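Local atomic coordinates of pectate lyase/Amb allergen (Acidovorax citrulli, PDB entry 4HWV), a protein that probably cleaves pectate, the de-esterified polygalacturonan of plant cell walls, by a calcium-dependent lyase reaction. Residues A[219-224]-A[270-275]; A[249-254]-A[361-366]. All coordinates share one frame; numbering follows the deposited sequence.

Interaction 1 (A[219-224]-A[270-275]); sequences DGRWNS and GDFKVQ
On the loop-bearing flank of the right-handed parallel beta-helix, short strand 221-223 packs through Arg221 and Trp222 against the loop 270-275. Val274 CG2 sits over one face of the Trp222 indole, 3.9 Å from the centroid of its five-membered ring and 16° off the ring normal, a CH-pi contact. Phe272 O lies at the edge of the indole, near its plane, 3.3 Å from Trp222 CD1. Water links the two as well: Trp222 NE1 donates to a water that in turn donates to Phe272 O, while a second water accepts from Trp222 N and donates to the carbonyls of Asp271 and Lys273. Strand 211-213 pairs antiparallel with 221-223, and Trp212, Trp122 and Trp258 bring further rings to the indole.

A bend at chi2 (-71°) sets Arg221 CD 3.3 Å from Asp271 O, and the guanidinium beyond stacks over Asp271 CB and CG, planes 19° apart. The salt bridge, Arg221 NH2 to Asp271 OD2, is long at 3.9 Å and out of plane, charges only; a water accepting from Arg221 NH1 donates to Asp219 OD2 and Asp271 OD2. Arg221 NH1 also donates to Gly220 O, which meets the Phe272 ring edge 3.3 Å from CE1. Ser224, its side chain about 9 Å from the calcium ion, donates through OG to an in-plane lone pair of Gln275 O at 2.6 Å.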
# COMPACT_ATOMS: atom_id res chain seq x y z
N ASP A 219 -28.00 -5.30 9.99
CA ASP A 219 -27.92 -5.40 8.54
C ASP A 219 -26.79 -6.30 8.08
O ASP A 219 -26.77 -6.74 6.94
CB ASP A 219 -27.71 -4.02 7.92
CG ASP A 219 -28.88 -3.10 8.12
OD1 ASP A 219 -30.03 -3.59 8.15
OD2 ASP A 219 -28.64 -1.90 8.24
N GLY A 220 -25.83 -6.55 8.96
CA GLY A 220 -24.70 -7.40 8.62
C GLY A 220 -23.38 -6.67 8.41
O GLY A 220 -23.33 -5.51 7.99
N ARG A 221 -22.29 -7.38 8.72
CA ARG A 221 -20.94 -6.84 8.50
C ARG A 221 -20.01 -7.97 8.16
O ARG A 221 -20.22 -9.11 8.58
CB ARG A 221 -20.38 -6.20 9.77
CG ARG A 221 -21.13 -4.97 10.27
CD ARG A 221 -20.91 -3.76 9.36
NE ARG A 221 -21.48 -2.52 9.90
CZ ARG A 221 -22.73 -2.11 9.70
NH1 ARG A 221 -23.55 -2.83 8.95
NH2 ARG A 221 -23.14 -0.97 10.25
N TRP A 222 -18.96 -7.64 7.41
CA TRP A 222 -17.80 -8.53 7.27
C TRP A 222 -16.85 -8.28 8.43
O TRP A 222 -16.52 -7.14 8.70
CB TRP A 222 -17.05 -8.22 5.98
CG TRP A 222 -17.77 -8.67 4.72
CD1 TRP A 222 -18.57 -7.90 3.91
CD2 TRP A 222 -17.75 -9.98 4.13
NE1 TRP A 222 -19.04 -8.66 2.86
CE2 TRP A 222 -18.57 -9.94 2.98
CE3 TRP A 222 -17.12 -11.19 4.47
CZ2 TRP A 222 -18.73 -11.04 2.14
CZ3 TRP A 222 -17.31 -12.29 3.65
CH2 TRP A 222 -18.11 -12.20 2.50
N ASN A 223 -16.39 -9.35 9.07
CA ASN A 223 -15.46 -9.22 10.18
C ASN A 223 -14.25 -10.10 9.98
O ASN A 223 -14.37 -11.23 9.48
CB ASN A 223 -16.11 -9.58 11.51
CG ASN A 223 -17.25 -8.64 11.88
OD1 ASN A 223 -17.05 -7.43 12.07
ND2 ASN A 223 -18.44 -9.19 12.01
N SER A 224 -13.11 -9.60 10.44
CA SER A 224 -11.84 -10.31 10.40
C SER A 224 -11.28 -10.47 11.80
O SER A 224 -11.75 -9.85 12.76
CB SER A 224 -10.86 -9.58 9.49
OG SER A 224 -11.16 -9.84 8.13
N GLY A 270 -20.72 1.40 1.85
CA GLY A 270 -19.47 1.22 2.58
C GLY A 270 -19.57 0.46 3.89
O GLY A 270 -18.58 -0.15 4.31
N ASP A 271 -20.74 0.46 4.53
CA ASP A 271 -20.95 -0.35 5.74
C ASP A 271 -20.60 -1.81 5.45
O ASP A 271 -20.23 -2.56 6.36
CB ASP A 271 -22.43 -0.34 6.20
CG ASP A 271 -22.85 0.94 6.92
OD1 ASP A 271 -21.98 1.72 7.34
OD2 ASP A 271 -24.09 1.14 7.08
N PHE A 272 -20.73 -2.21 4.19
CA PHE A 272 -20.66 -3.62 3.81
C PHE A 272 -19.37 -3.96 3.07
O PHE A 272 -19.28 -4.99 2.41
CB PHE A 272 -21.93 -3.97 3.02
CG PHE A 272 -23.18 -3.49 3.72
CD1 PHE A 272 -23.54 -4.03 4.94
CD2 PHE A 272 -23.96 -2.47 3.19
CE1 PHE A 272 -24.66 -3.59 5.61
CE2 PHE A 272 -25.09 -2.03 3.86
CZ PHE A 272 -25.43 -2.58 5.09
N LYS A 273 -18.35 -3.11 3.23
CA LYS A 273 -17.03 -3.39 2.67
C LYS A 273 -16.52 -4.73 3.21
O LYS A 273 -16.87 -5.15 4.33
CB LYS A 273 -16.03 -2.29 3.02
CG LYS A 273 -15.68 -2.20 4.50
CD LYS A 273 -14.70 -1.08 4.81
CE LYS A 273 -15.42 0.26 4.73
NZ LYS A 273 -14.48 1.38 4.79
N VAL A 274 -15.68 -5.40 2.42
CA VAL A 274 -15.09 -6.64 2.89
C VAL A 274 -13.87 -6.28 3.71
O VAL A 274 -12.77 -6.06 3.20
CB VAL A 274 -14.73 -7.56 1.72
CG1 VAL A 274 -14.17 -8.87 2.23
CG2 VAL A 274 -15.96 -7.85 0.82
N GLN A 275 -14.08 -6.23 5.02
CA GLN A 275 -13.08 -5.80 5.99
C GLN A 275 -12.12 -6.95 6.29
O GLN A 275 -12.52 -7.95 6.87
CB GLN A 275 -13.79 -5.35 7.26
CG GLN A 275 -12.88 -4.91 8.40
CD GLN A 275 -11.90 -3.84 7.97
OE1 GLN A 275 -10.76 -4.14 7.57
NE2 GLN A 275 -12.32 -2.57 8.04
O HOH W 1 -25.83 -1.12 8.59
O HOH W 2 -20.03 -7.06 0.73
O HOH W 3 -18.68 -4.88 6.42

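Interaction 2 (A[249-254]-A[361-366]); sequences RHDHAF and ADYPWL
The backbones of 249-254 and 361-366 come nearest at His252 and Asp362, whose CA atoms are 5.6 Å apart, where a 3-10 turn over 251-253 faces an irregular loop. His250 and Asp362 carry one polar link: His250 ND1 donates to Asp362 OD2 at 2.7 Å with an N-H...O angle of 165°. The oxygen lies near the imidazole plane and accepts through its anti lone pair, while the carboxylate is turned 83° from the ring. This is a His-carboxylate hydrogen bond. The other carboxylate oxygen, Asp362 OD1, rests over one face of the His252 ring, 3.5 Å from CG and offset toward the rim. His252 ND1 is itself hydrogen-bonded to Asp248 OD2 of the second subunit, and that Asp248 also packs on Asp362, placing the contact at the dimer interface.

Both segments are loops that leave the beta-helix, one following strand 243-245 and the other strand 345-356, and Tyr363 reaches from the second loop across to His250 and Asp251. Its chi1 of -67° sets CG beside the backbone N. The phenol turns an edge to the face of His250 in a T-shaped pair with centroids 5.2 Å apart; Tyr363 CE2 approaches His250 CG at 3.6 Å. Asp251 N donates to Tyr363 OH at 3.0 Å, and Asp251 OD2 lies at the phenol edge, 3.4 Å from CE1. The Asp251 carboxylate is also held through OD1 by a hydrogen bond with His277 ND1, which helps fix its orientation beside the phenol. Water completes the junction by accepting from His252 N and donating to Asp362 O at 2.6 Å, with its oxygen over the centre of one Tyr363 face.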
# COMPACT_ATOMS: atom_id res chain seq x y z
N ARG A 249 -2.24 -2.40 1.85
CA ARG A 249 -3.56 -2.92 1.55
C ARG A 249 -4.60 -2.17 2.38
O ARG A 249 -5.11 -2.68 3.39
CB ARG A 249 -3.65 -4.43 1.78
CG ARG A 249 -2.96 -5.22 0.67
CD ARG A 249 -3.19 -6.73 0.78
NE ARG A 249 -2.49 -7.26 1.94
CZ ARG A 249 -2.36 -8.56 2.19
NH1 ARG A 249 -2.92 -9.48 1.39
NH2 ARG A 249 -1.65 -8.94 3.24
N HIS A 250 -4.90 -0.95 1.96
CA HIS A 250 -5.91 -0.16 2.65
C HIS A 250 -7.30 -0.70 2.38
O HIS A 250 -7.57 -1.25 1.30
CB HIS A 250 -5.84 1.30 2.19
CG HIS A 250 -4.62 2.02 2.66
ND1 HIS A 250 -4.43 3.37 2.47
CD2 HIS A 250 -3.53 1.58 3.35
CE1 HIS A 250 -3.28 3.73 3.01
NE2 HIS A 250 -2.72 2.67 3.55
N ASP A 251 -8.19 -0.50 3.35
CA ASP A 251 -9.56 -1.01 3.25
C ASP A 251 -10.30 -0.53 2.02
O ASP A 251 -11.18 -1.22 1.50
CB ASP A 251 -10.35 -0.60 4.49
CG ASP A 251 -9.82 -1.23 5.75
OD1 ASP A 251 -8.98 -2.16 5.67
OD2 ASP A 251 -10.24 -0.79 6.84
N HIS A 252 -9.94 0.66 1.56
CA HIS A 252 -10.52 1.26 0.36
C HIS A 252 -10.41 0.33 -0.86
O HIS A 252 -11.24 0.42 -1.78
CB HIS A 252 -9.82 2.61 0.11
CG HIS A 252 -10.50 3.50 -0.88
ND1 HIS A 252 -10.19 3.51 -2.22
CD2 HIS A 252 -11.46 4.44 -0.71
CE1 HIS A 252 -10.94 4.41 -2.84
NE2 HIS A 252 -11.71 5.00 -1.94
N ALA A 253 -9.42 -0.56 -0.88
CA ALA A 253 -9.23 -1.47 -2.01
C ALA A 253 -10.24 -2.62 -2.05
O ALA A 253 -10.33 -3.33 -3.05
CB ALA A 253 -7.82 -2.06 -1.99
N PHE A 254 -10.97 -2.81 -0.95
CA PHE A 254 -11.83 -3.97 -0.79
C PHE A 254 -13.25 -3.56 -0.39
O PHE A 254 -13.69 -3.81 0.72
CB PHE A 254 -11.23 -4.94 0.24
CG PHE A 254 -9.78 -5.25 -0.01
CD1 PHE A 254 -9.41 -6.16 -0.99
CD2 PHE A 254 -8.79 -4.62 0.74
CE1 PHE A 254 -8.06 -6.42 -1.22
CE2 PHE A 254 -7.46 -4.88 0.50
CZ PHE A 254 -7.09 -5.79 -0.47
N ALA A 361 -11.46 10.22 1.57
CA ALA A 361 -10.19 9.74 2.12
C ALA A 361 -10.21 8.23 2.32
O ALA A 361 -11.27 7.61 2.40
CB ALA A 361 -9.88 10.46 3.44
N ASP A 362 -9.04 7.62 2.44
CA ASP A 362 -8.99 6.16 2.65
C ASP A 362 -9.56 5.75 4.00
O ASP A 362 -10.28 4.74 4.12
CB ASP A 362 -7.57 5.63 2.52
CG ASP A 362 -7.20 5.31 1.08
OD1 ASP A 362 -7.99 5.63 0.16
OD2 ASP A 362 -6.11 4.72 0.88
N TYR A 363 -9.26 6.55 5.02
CA TYR A 363 -9.73 6.26 6.38
C TYR A 363 -10.34 7.52 6.97
O TYR A 363 -9.79 8.11 7.89
CB TYR A 363 -8.58 5.76 7.25
CG TYR A 363 -8.06 4.41 6.82
CD1 TYR A 363 -8.73 3.24 7.19
CD2 TYR A 363 -6.90 4.30 6.06
CE1 TYR A 363 -8.26 1.99 6.82
CE2 TYR A 363 -6.42 3.05 5.66
CZ TYR A 363 -7.09 1.90 6.05
OH TYR A 363 -6.64 0.65 5.67
N PRO A 364 -11.47 7.96 6.41
CA PRO A 364 -12.07 9.20 6.94
C PRO A 364 -12.39 9.07 8.42
O PRO A 364 -12.86 8.02 8.87
CB PRO A 364 -13.37 9.36 6.13
CG PRO A 364 -13.22 8.44 4.96
CD PRO A 364 -12.34 7.30 5.43
N TRP A 365 -12.14 10.13 9.17
CA TRP A 365 -12.45 10.14 10.59
C TRP A 365 -13.95 9.94 10.84
O TRP A 365 -14.81 10.66 10.29
CB TRP A 365 -12.06 11.49 11.16
CG TRP A 365 -12.29 11.68 12.64
CD1 TRP A 365 -13.48 11.96 13.26
CD2 TRP A 365 -11.29 11.67 13.67
NE1 TRP A 365 -13.29 12.10 14.61
CE2 TRP A 365 -11.95 11.94 14.88
CE3 TRP A 365 -9.90 11.44 13.68
CZ2 TRP A 365 -11.28 12.01 16.09
CZ3 TRP A 365 -9.24 11.53 14.88
CH2 TRP A 365 -9.93 11.81 16.07
N LEU A 366 -14.24 8.98 11.70
CA LEU A 366 -15.60 8.75 12.17
C LEU A 366 -15.76 9.13 13.65
O LEU A 366 -16.69 9.86 14.01
CB LEU A 366 -16.01 7.29 11.95
CG LEU A 366 -17.40 6.94 12.48
CD1 LEU A 366 -18.52 7.72 11.78
CD2 LEU A 366 -17.61 5.45 12.32
O HOH W 4 -9.00 2.52 3.55

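Overall arrangement
Interactions 1 and 2 lie on the same side of the chain's centre, their own centres 13 Å apart, among loops and a short strand outside the coils of the parallel beta-helix. Along the chain their segments alternate: 219-224, 249-254, 270-275, then 361-366. The two contacts touch directly, since Gln275 NE2 is 3.0 Å from Asp251 OD2 and Val274 N is 3.1 Å from Phe254 O, both probable hydrogen bonds. Segment 270-275 therefore meets 219-224 and also 249-254, which in turn meets 361-366, giving a continuous run of contacts. It extends from the neighbourhood of the calcium-binding residues Asp227 and Asp278, near interaction 1, to the second subunit at interaction 2.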